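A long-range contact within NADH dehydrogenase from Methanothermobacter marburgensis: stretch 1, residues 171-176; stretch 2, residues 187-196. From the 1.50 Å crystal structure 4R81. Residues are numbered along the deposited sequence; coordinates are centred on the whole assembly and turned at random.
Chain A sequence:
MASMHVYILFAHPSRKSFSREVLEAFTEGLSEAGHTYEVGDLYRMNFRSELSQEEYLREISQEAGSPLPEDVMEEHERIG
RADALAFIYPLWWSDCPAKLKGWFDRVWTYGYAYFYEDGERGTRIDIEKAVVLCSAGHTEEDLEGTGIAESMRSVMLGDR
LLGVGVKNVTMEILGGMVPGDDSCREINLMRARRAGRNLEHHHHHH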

# COMPACT_ATOMS: atom_id res chain seq x y z
N MET A 171 -9.03 10.37 10.56
CA MET A 171 -8.64 8.96 10.64
C MET A 171 -8.78 8.45 12.07
O MET A 171 -8.35 9.12 13.01
CB MET A 171 -7.22 8.73 10.12
CG MET A 171 -6.80 7.25 10.04
SD MET A 171 -5.15 7.00 9.33
CE MET A 171 -5.09 5.21 9.15
N GLU A 172 -9.40 7.29 12.22
CA GLU A 172 -9.51 6.64 13.51
C GLU A 172 -8.72 5.34 13.45
O GLU A 172 -9.05 4.45 12.66
CB GLU A 172 -10.97 6.31 13.84
CG GLU A 172 -11.93 7.48 13.73
CD GLU A 172 -12.06 8.26 15.01
OE1 GLU A 172 -11.30 8.00 15.96
OE2 GLU A 172 -12.95 9.14 15.06
N ILE A 173 -7.67 5.23 14.26
CA ILE A 173 -6.95 3.98 14.36
C ILE A 173 -7.61 3.14 15.44
O ILE A 173 -7.50 3.43 16.63
CB ILE A 173 -5.46 4.18 14.65
CG1 ILE A 173 -4.80 4.92 13.48
CG2 ILE A 173 -4.79 2.83 14.88
CD1 ILE A 173 -3.34 5.27 13.72
N LEU A 174 -8.33 2.10 15.01
CA LEU A 174 -9.02 1.22 15.93
C LEU A 174 -8.09 0.07 16.29
O LEU A 174 -8.12 -1.00 15.68
CB LEU A 174 -10.34 0.73 15.32
CG LEU A 174 -11.27 1.85 14.82
CD1 LEU A 174 -12.52 1.31 14.08
CD2 LEU A 174 -11.68 2.78 15.96
N GLY A 175 -7.23 0.31 17.28
CA GLY A 175 -6.13 -0.60 17.57
C GLY A 175 -6.39 -1.60 18.67
O GLY A 175 -7.42 -1.56 19.34
N GLY A 176 -5.45 -2.52 18.85
CA GLY A 176 -5.53 -3.53 19.90
C GLY A 176 -6.22 -4.80 19.48
O GLY A 176 -6.50 -5.68 20.31
N ILE A 187 -15.04 -0.77 22.62
CA ILE A 187 -14.69 0.64 22.60
C ILE A 187 -14.44 1.09 21.16
O ILE A 187 -14.81 2.20 20.77
CB ILE A 187 -13.49 0.94 23.54
CG1 ILE A 187 -13.11 2.41 23.51
CG2 ILE A 187 -12.28 0.09 23.19
CD1 ILE A 187 -11.94 2.70 24.43
N ASN A 188 -13.83 0.22 20.35
CA ASN A 188 -13.58 0.57 18.96
C ASN A 188 -14.86 0.68 18.13
O ASN A 188 -14.95 1.54 17.25
CB ASN A 188 -12.57 -0.39 18.33
CG ASN A 188 -11.15 -0.09 18.77
OD1 ASN A 188 -10.86 1.02 19.21
ND2 ASN A 188 -10.27 -1.08 18.66
N LEU A 189 -15.83 -0.18 18.42
CA LEU A 189 -17.13 -0.11 17.75
C LEU A 189 -17.88 1.14 18.17
O LEU A 189 -18.62 1.73 17.38
CB LEU A 189 -17.96 -1.37 18.03
CG LEU A 189 -17.44 -2.68 17.41
CD1 LEU A 189 -18.37 -3.84 17.69
CD2 LEU A 189 -17.21 -2.53 15.92
N MET A 190 -17.69 1.56 19.42
CA MET A 190 -18.28 2.80 19.89
C MET A 190 -17.71 3.98 19.10
O MET A 190 -18.44 4.89 18.71
CB MET A 190 -18.02 3.00 21.40
CG MET A 190 -18.89 4.07 22.05
SD MET A 190 -18.37 4.53 23.72
CE MET A 190 -18.11 2.92 24.45
N ARG A 191 -16.40 3.95 18.86
CA ARG A 191 -15.74 5.00 18.09
C ARG A 191 -16.23 5.02 16.64
O ARG A 191 -16.49 6.09 16.08
CB ARG A 191 -14.21 4.82 18.15
CG ARG A 191 -13.65 5.04 19.56
CD ARG A 191 -12.17 4.72 19.65
NE ARG A 191 -11.39 5.58 18.78
CZ ARG A 191 -10.19 5.27 18.31
NH1 ARG A 191 -9.63 4.11 18.63
NH2 ARG A 191 -9.55 6.11 17.51
N ALA A 192 -16.38 3.84 16.05
CA ALA A 192 -16.85 3.74 14.68
C ALA A 192 -18.27 4.31 14.54
O ALA A 192 -18.56 5.06 13.61
CB ALA A 192 -16.81 2.30 14.21
N ARG A 193 -19.13 3.96 15.49
CA ARG A 193 -20.51 4.45 15.47
C ARG A 193 -20.51 5.97 15.62
O ARG A 193 -21.23 6.67 14.90
CB ARG A 193 -21.32 3.78 16.58
CG ARG A 193 -22.82 3.97 16.49
CD ARG A 193 -23.55 2.90 17.31
NE ARG A 193 -22.66 2.25 18.27
CZ ARG A 193 -22.29 0.97 18.22
NH1 ARG A 193 -21.46 0.48 19.14
NH2 ARG A 193 -22.76 0.17 17.28
N ARG A 194 -19.68 6.47 16.53
CA ARG A 194 -19.58 7.91 16.78
C ARG A 194 -19.13 8.65 15.52
O ARG A 194 -19.61 9.74 15.24
CB ARG A 194 -18.62 8.17 17.94
CG ARG A 194 -18.53 9.63 18.37
CD ARG A 194 -17.46 9.83 19.44
NE ARG A 194 -17.76 9.06 20.64
CZ ARG A 194 -16.88 8.32 21.31
NH1 ARG A 194 -15.62 8.24 20.91
NH2 ARG A 194 -17.28 7.65 22.39
N ALA A 195 -18.23 8.04 14.76
CA ALA A 195 -17.70 8.67 13.56
C ALA A 195 -18.79 8.85 12.51
O ALA A 195 -18.77 9.82 11.75
CB ALA A 195 -16.55 7.88 13.00
N GLY A 196 -19.74 7.92 12.48
CA GLY A 196 -20.88 8.01 11.59
C GLY A 196 -21.87 9.07 12.06
O GLY A 196 -22.33 9.90 11.27
O HOH W 1 -15.16 8.49 16.51
O HOH W 2 -11.81 8.28 18.31

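A strand, residues 171-174, and the loop that follows it lie against one helix, residues 187-196, of the same chain. Strand and helix run nearly antiparallel, their N-to-C directions 164° apart and their axes 9.1 Å apart at closest approach. The backbones draw nearer toward the end of the strand: the CA atoms of Glu172 and Arg191 are 7.9 Å apart, those of Leu174 and Asn188 only 5.5 Å. The wider gap is bridged by long charged side chains, the narrower one by a short amide. Along the helix, Asn188, Arg191 and Ala195 recur at intervals of three and four residues, so all three CA-to-CB bonds point toward the strand; Glu172 answers from the other side, while its neighbours Met171 and Ile173 point away.

The charged pairing is a salt bridge, in which Arg191 NH2 donates to Glu172 OE1 at 3.0 Å. Opposite charges strengthen this hydrogen bond, and two waters tie the same residues together again. Water 1 donates to Glu172 OE2 (2.7 Å) and to the backbone Arg191 O (2.8 Å), while water 2 donates to Glu172 OE1 (2.4 Å) and accepts from Arg191 NE (2.8 Å).

Two further hydrogen bonds join side chains of the helix to backbone carbonyls of the other stretch. Arg191 NH1 donates to Ile173 O at 3.0 Å, so one guanidinium serves both a carboxylate and a main-chain oxygen, each near the plane in which its N-H bonds lie. Ile173 thus takes part through its backbone, although its side chain points away. Asn188 ND2 donates to Gly175 O, also at 3.0 Å; a short amide suits the close approach of the backbones here. Asn188 OD1 accepts a weak hydrogen bond from Arg191 NH1 at 3.4 Å, linking the two donor side chains one helical turn apart.

Van der Waals packing centres on Leu174, whose CA-to-CB bond points sideways. Leu174 CD2 lies over one face of the Arg191 guanidinium, 3.6 Å from Arg191 NH1, covering the flat surface while leaving the polar edge free to bond. Leu174 CB packs 3.6 Å from Asn188 CG, and Leu174 CD1 makes an apolar contact with Ala192 CB at 4.4 Å. The small methyl of Ala195 comes within 4.3 Å of Glu172 OE2 (measured from Ala195 CB), adding contact beside the salt bridge. Gly176 is suited to its place for a local reason: at its backbone angles, a CB would jam against the carbonyl oxygen of Gly175.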